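Local coordinates for protein Ika8 (Synthetic construct, PDB 6G6O) that is a computationally designed, symmetrical eight-bladed beta-propeller built from WD40-type repeats, at residues A[214-228]-A[231-245]. Numbering follows the deposited sequence.
Sequences HQSEVTALQFKDNIV and GAKDGTVKVWYIGTG
His214 sets the edge of its ring against a face of the Trp240 indole, with the planes at 83° and His214 CD2 3.7 Å from Trp240 CD2. The same imidazole gives NE2 to Gly245 O at 2.6 Å. The acceptor lies in the ring plane, so stack and bond fix the ring's rotation. Gln215 bends at chi2 (149°), which turns its amide to Thr236. The bond from Gln215 NE2 to Thr236 OG1 is 2.6 Å, nearly straight and in the amide plane. Asp234 OD1 accepts from Thr236 N, forming an Asx turn, and also from the Thr236 hydroxyl. Ser230 holds Gln215 OE1 and, weakly, Trp240 NE1. The side chains of Glu217 and Lys233 run roughly perpendicular, linked by a long salt bridge. A classic beta bulge sets Thr219 and Ala220 opposite Gly231; Gly231 O accepts from Thr219 N at 2.8 Å and, weakly, from Ala220 N. Strands 218-224, 227-232, 237-241 and 247-249 form one antiparallel four-stranded propeller blade, with 218-224 at its edge. Within the type II' turn of 224-227, Asn226 O accepts from Ile242 N at 2.7 Å. Asn226 and Tyr241 run alongside each other, amide and ring planes 87° apart. Val228 N bonds to Trp240 O at 3.0 Å, and Trp240 N to Val228 O. Val228 CB sits over the rim of the indole face opposite His214, while Val228 CG2 presses tightly on Ile242 CG1 (3.4 Å).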
loop_
_atom_site.group_PDB
_atom_site.type_symbol
_atom_site.label_atom_id
_atom_site.label_comp_id
_atom_site.label_asym_id
_atom_site.label_seq_id
_atom_site.Cartn_x
_atom_site.Cartn_y
_atom_site.Cartn_z
ATOM N N HIS A 214 -5.629 6.448 19.152
ATOM C CA HIS A 214 -6.329 7.688 19.454
ATOM C C HIS A 214 -7.542 7.910 18.559
ATOM O O HIS A 214 -8.083 9.020 18.530
ATOM C CB HIS A 214 -5.369 8.874 19.342
ATOM C CG HIS A 214 -4.070 8.666 20.056
ATOM N ND1 HIS A 214 -3.934 8.839 21.417
ATOM C CD2 HIS A 214 -2.850 8.298 19.599
ATOM C CE1 HIS A 214 -2.685 8.587 21.766
ATOM N NE2 HIS A 214 -2.007 8.257 20.682
ATOM N N GLN A 215 -7.983 6.884 17.833
ATOM C CA GLN A 215 -9.115 7.008 16.927
ATOM C C GLN A 215 -9.933 5.726 16.949
ATOM O O GLN A 215 -9.456 4.664 17.358
ATOM C CB GLN A 215 -8.661 7.307 15.490
ATOM C CG GLN A 215 -8.096 8.702 15.283
ATOM C CD GLN A 215 -7.041 8.747 14.195
ATOM O OE1 GLN A 215 -6.084 7.973 14.209
ATOM N NE2 GLN A 215 -7.210 9.659 13.245
ATOM N N SER A 216 -11.180 5.843 16.505
ATOM C CA SER A 216 -12.051 4.702 16.268
ATOM C C SER A 216 -12.274 4.550 14.769
ATOM O O SER A 216 -12.481 5.541 14.062
ATOM C CB SER A 216 -13.392 4.867 16.988
ATOM O OG SER A 216 -13.221 4.846 18.395
ATOM N N GLU A 217 -12.225 3.304 14.294
ATOM C CA GLU A 217 -12.330 2.992 12.872
ATOM C C GLU A 217 -11.270 3.719 12.056
ATOM O O GLU A 217 -11.575 4.713 11.387
ATOM C CB GLU A 217 -13.716 3.347 12.324
ATOM C CG GLU A 217 -14.890 2.926 13.183
ATOM C CD GLU A 217 -16.216 3.263 12.527
ATOM O OE1 GLU A 217 -16.565 2.612 11.519
ATOM O OE2 GLU A 217 -16.905 4.185 13.010
ATOM N N VAL A 218 -10.031 3.245 12.093
ATOM C CA VAL A 218 -8.997 3.821 11.243
ATOM C C VAL A 218 -9.111 3.218 9.848
ATOM O O VAL A 218 -9.490 2.054 9.674
ATOM C CB VAL A 218 -7.592 3.611 11.842
ATOM C CG1 VAL A 218 -7.535 4.154 13.262
ATOM C CG2 VAL A 218 -7.195 2.145 11.806
ATOM N N THR A 219 -8.804 4.030 8.840
ATOM C CA THR A 219 -8.930 3.625 7.448
ATOM C C THR A 219 -7.598 3.455 6.740
ATOM O O THR A 219 -7.496 2.623 5.838
ATOM C CB THR A 219 -9.769 4.646 6.668
ATOM O OG1 THR A 219 -9.133 5.929 6.722
ATOM C CG2 THR A 219 -11.158 4.758 7.267
ATOM N N ALA A 220 -6.582 4.221 7.126
ATOM C CA ALA A 220 -5.274 4.156 6.496
ATOM C C ALA A 220 -4.197 4.263 7.564
ATOM O O ALA A 220 -4.359 4.968 8.563
ATOM C CB ALA A 220 -5.099 5.262 5.449
ATOM N N LEU A 221 -3.097 3.551 7.343
ATOM C CA LEU A 221 -1.960 3.564 8.248
ATOM C C LEU A 221 -0.674 3.702 7.449
ATOM O O LEU A 221 -0.617 3.379 6.260
ATOM C CB LEU A 221 -1.894 2.291 9.104
ATOM C CG LEU A 221 -2.772 2.205 10.348
ATOM C CD1 LEU A 221 -2.381 0.991 11.159
ATOM C CD2 LEU A 221 -2.645 3.460 11.182
ATOM N N GLN A 222 0.365 4.183 8.125
ATOM C CA GLN A 222 1.682 4.311 7.518
ATOM C C GLN A 222 2.735 4.213 8.611
ATOM O O GLN A 222 2.606 4.852 9.659
ATOM C CB GLN A 222 1.816 5.634 6.758
ATOM C CG GLN A 222 2.884 5.619 5.680
ATOM C CD GLN A 222 2.377 5.070 4.365
ATOM O OE1 GLN A 222 1.177 4.856 4.189
ATOM N NE2 GLN A 222 3.291 4.839 3.431
ATOM N N PHE A 223 3.768 3.409 8.364
ATOM C CA PHE A 223 4.862 3.211 9.307
ATOM C C PHE A 223 6.161 3.659 8.659
ATOM O O PHE A 223 6.535 3.153 7.594
ATOM C CB PHE A 223 4.965 1.746 9.740
ATOM C CG PHE A 223 3.715 1.209 10.373
ATOM C CD1 PHE A 223 3.426 1.476 11.700
ATOM C CD2 PHE A 223 2.838 0.425 9.645
ATOM C CE1 PHE A 223 2.280 0.979 12.285
ATOM C CE2 PHE A 223 1.691 -0.073 10.227
ATOM C CZ PHE A 223 1.412 0.204 11.549
ATOM N N LYS A 224 6.841 4.607 9.295
ATOM C CA LYS A 224 8.184 5.021 8.893
ATOM C C LYS A 224 8.998 5.173 10.167
ATOM O O LYS A 224 8.739 6.081 10.963
ATOM C CB LYS A 224 8.158 6.325 8.094
ATOM C CG LYS A 224 9.377 6.535 7.206
ATOM C CD LYS A 224 9.310 7.874 6.489
ATOM C CE LYS A 224 10.070 8.951 7.248
ATOM N NZ LYS A 224 11.543 8.838 7.052
ATOM N N ASP A 225 9.967 4.280 10.360
ATOM C CA ASP A 225 10.723 4.167 11.614
ATOM C C ASP A 225 9.707 3.852 12.711
ATOM O O ASP A 225 8.856 2.970 12.511
ATOM C CB ASP A 225 11.572 5.416 11.826
ATOM C CG ASP A 225 12.577 5.632 10.711
ATOM O OD1 ASP A 225 13.437 4.749 10.507
ATOM O OD2 ASP A 225 12.507 6.681 10.036
ATOM N N ASN A 226 9.738 4.532 13.859
ATOM C CA ASN A 226 8.849 4.225 14.973
ATOM C C ASN A 226 7.685 5.206 15.082
ATOM O O ASN A 226 7.182 5.450 16.184
ATOM C CB ASN A 226 9.634 4.193 16.284
ATOM C CG ASN A 226 10.887 3.347 16.194
ATOM O OD1 ASN A 226 10.854 2.214 15.711
ATOM N ND2 ASN A 226 12.003 3.893 16.659
ATOM N N ILE A 227 7.241 5.770 13.963
ATOM C CA ILE A 227 6.176 6.766 13.948
ATOM C C ILE A 227 5.038 6.240 13.086
ATOM O O ILE A 227 5.272 5.725 11.988
ATOM C CB ILE A 227 6.683 8.124 13.431
ATOM C CG1 ILE A 227 7.733 8.690 14.387
ATOM C CG2 ILE A 227 5.532 9.105 13.269
ATOM C CD1 ILE A 227 8.461 9.904 13.855
ATOM N N VAL A 228 3.811 6.362 13.589
ATOM C CA VAL A 228 2.613 5.907 12.891
ATOM C C VAL A 228 1.786 7.122 12.499
ATOM O O VAL A 228 1.575 8.029 13.314
ATOM C CB VAL A 228 1.778 4.945 13.755
ATOM C CG1 VAL A 228 0.639 4.352 12.940
ATOM C CG2 VAL A 228 2.647 3.851 14.316
ATOM N N GLY A 231 -5.125 7.701 9.762
ATOM C CA GLY A 231 -6.287 8.448 9.301
ATOM C C GLY A 231 -7.546 7.669 9.626
ATOM O O GLY A 231 -7.561 6.438 9.538
ATOM N N ALA A 232 -8.600 8.387 10.005
ATOM C CA ALA A 232 -9.838 7.766 10.452
ATOM C C ALA A 232 -11.015 8.302 9.649
ATOM O O ALA A 232 -10.885 9.234 8.852
ATOM C CB ALA A 232 -10.068 7.995 11.951
ATOM N N LYS A 233 -12.181 7.691 9.878
ATOM C CA LYS A 233 -13.387 8.089 9.161
ATOM C C LYS A 233 -13.852 9.484 9.559
ATOM O O LYS A 233 -14.449 10.190 8.741
ATOM C CB LYS A 233 -14.504 7.072 9.404
ATOM C CG LYS A 233 -14.101 5.632 9.136
ATOM C CD LYS A 233 -15.299 4.783 8.744
ATOM C CE LYS A 233 -14.872 3.382 8.335
ATOM N NZ LYS A 233 -15.997 2.604 7.745
ATOM N N ASP A 234 -13.592 9.899 10.797
ATOM C CA ASP A 234 -13.988 11.230 11.241
ATOM C C ASP A 234 -13.096 12.332 10.681
ATOM O O ASP A 234 -13.289 13.499 11.034
ATOM C CB ASP A 234 -14.005 11.300 12.774
ATOM C CG ASP A 234 -12.636 11.073 13.394
ATOM O OD1 ASP A 234 -11.695 10.690 12.668
ATOM O OD2 ASP A 234 -12.500 11.282 14.617
ATOM N N GLY A 235 -12.133 11.992 9.826
ATOM C CA GLY A 235 -11.277 12.970 9.194
ATOM C C GLY A 235 -10.003 13.294 9.937
ATOM O O GLY A 235 -9.233 14.142 9.470
ATOM N N THR A 236 -9.748 12.645 11.068
ATOM C CA THR A 236 -8.597 12.979 11.891
ATOM C C THR A 236 -7.352 12.258 11.389
ATOM O O THR A 236 -7.365 11.038 11.194
ATOM C CB THR A 236 -8.867 12.613 13.350
ATOM O OG1 THR A 236 -9.232 11.231 13.437
ATOM C CG2 THR A 236 -9.998 13.462 13.907
ATOM N N VAL A 237 -6.283 13.019 11.171
ATOM C CA VAL A 237 -4.975 12.484 10.810
ATOM C C VAL A 237 -4.048 12.718 11.992
ATOM O O VAL A 237 -3.805 13.867 12.379
ATOM C CB VAL A 237 -4.420 13.140 9.538
ATOM C CG1 VAL A 237 -3.085 12.518 9.157
ATOM C CG2 VAL A 237 -5.413 13.014 8.399
ATOM N N LYS A 238 -3.531 11.637 12.567
ATOM C CA LYS A 238 -2.746 11.721 13.787
ATOM C C LYS A 238 -1.363 11.120 13.583
ATOM O O LYS A 238 -1.171 10.214 12.767
ATOM C CB LYS A 238 -3.464 11.028 14.950
ATOM C CG LYS A 238 -4.644 11.833 15.468
ATOM C CD LYS A 238 -5.540 11.029 16.387
ATOM C CE LYS A 238 -6.691 11.887 16.888
ATOM N NZ LYS A 238 -7.680 11.112 17.682
ATOM N N VAL A 239 -0.400 11.647 14.333
ATOM C CA VAL A 239 0.989 11.207 14.288
ATOM C C VAL A 239 1.425 10.916 15.716
ATOM O O VAL A 239 1.385 11.805 16.574
ATOM C CB VAL A 239 1.907 12.261 13.648
ATOM C CG1 VAL A 239 3.353 11.996 14.024
ATOM C CG2 VAL A 239 1.734 12.270 12.137
ATOM N N TRP A 240 1.839 9.676 15.973
ATOM C CA TRP A 240 2.190 9.281 17.328
ATOM C C TRP A 240 3.309 8.252 17.290
ATOM O O TRP A 240 3.590 7.643 16.256
ATOM C CB TRP A 240 0.972 8.746 18.098
ATOM C CG TRP A 240 0.150 7.711 17.385
ATOM C CD1 TRP A 240 -0.431 7.818 16.153
ATOM C CD2 TRP A 240 -0.210 6.419 17.884
ATOM N NE1 TRP A 240 -1.114 6.668 15.850
ATOM C CE2 TRP A 240 -0.996 5.793 16.897
ATOM C CE3 TRP A 240 0.062 5.728 19.067
ATOM C CZ2 TRP A 240 -1.511 4.509 17.059
ATOM C CZ3 TRP A 240 -0.449 4.455 19.226
ATOM C CH2 TRP A 240 -1.228 3.859 18.228
ATOM N N TYR A 241 3.944 8.070 18.445
ATOM C CA TYR A 241 5.153 7.270 18.557
ATOM C C TYR A 241 4.815 5.816 18.865
ATOM O O TYR A 241 3.922 5.529 19.665
ATOM C CB TYR A 241 6.062 7.842 19.647
ATOM C CG TYR A 241 7.490 7.352 19.588
ATOM C CD1 TYR A 241 8.268 7.555 18.455
ATOM C CD2 TYR A 241 8.065 6.698 20.670
ATOM C CE1 TYR A 241 9.574 7.112 18.399
ATOM C CE2 TYR A 241 9.372 6.252 20.622
ATOM C CZ TYR A 241 10.123 6.462 19.484
ATOM O OH TYR A 241 11.425 6.021 19.431
ATOM N N ILE A 242 5.545 4.904 18.221
ATOM C CA ILE A 242 5.315 3.475 18.420
ATOM C C ILE A 242 5.698 3.058 19.835
ATOM O O ILE A 242 5.039 2.208 20.447
ATOM C CB ILE A 242 6.087 2.671 17.355
ATOM C CG1 ILE A 242 5.224 2.469 16.111
ATOM C CG2 ILE A 242 6.563 1.338 17.901
ATOM C CD1 ILE A 242 5.971 1.888 14.934
ATOM N N GLY A 243 6.755 3.661 20.384
ATOM C CA GLY A 243 7.266 3.215 21.670
ATOM C C GLY A 243 6.320 3.487 22.826
ATOM O O GLY A 243 6.122 2.629 23.688
ATOM N N THR A 244 5.727 4.680 22.865
ATOM C CA THR A 244 4.906 5.087 23.996
ATOM C C THR A 244 3.444 5.332 23.659
ATOM O O THR A 244 2.629 5.438 24.583
ATOM C CB THR A 244 5.477 6.361 24.639
ATOM O OG1 THR A 244 5.998 7.220 23.618
ATOM C CG2 THR A 244 6.584 6.009 25.618
ATOM N N GLY A 245 3.084 5.424 22.383
ATOM C CA GLY A 245 1.731 5.769 22.015
ATOM C C GLY A 245 1.401 7.241 22.122
ATOM O O GLY A 245 0.277 7.632 21.786
#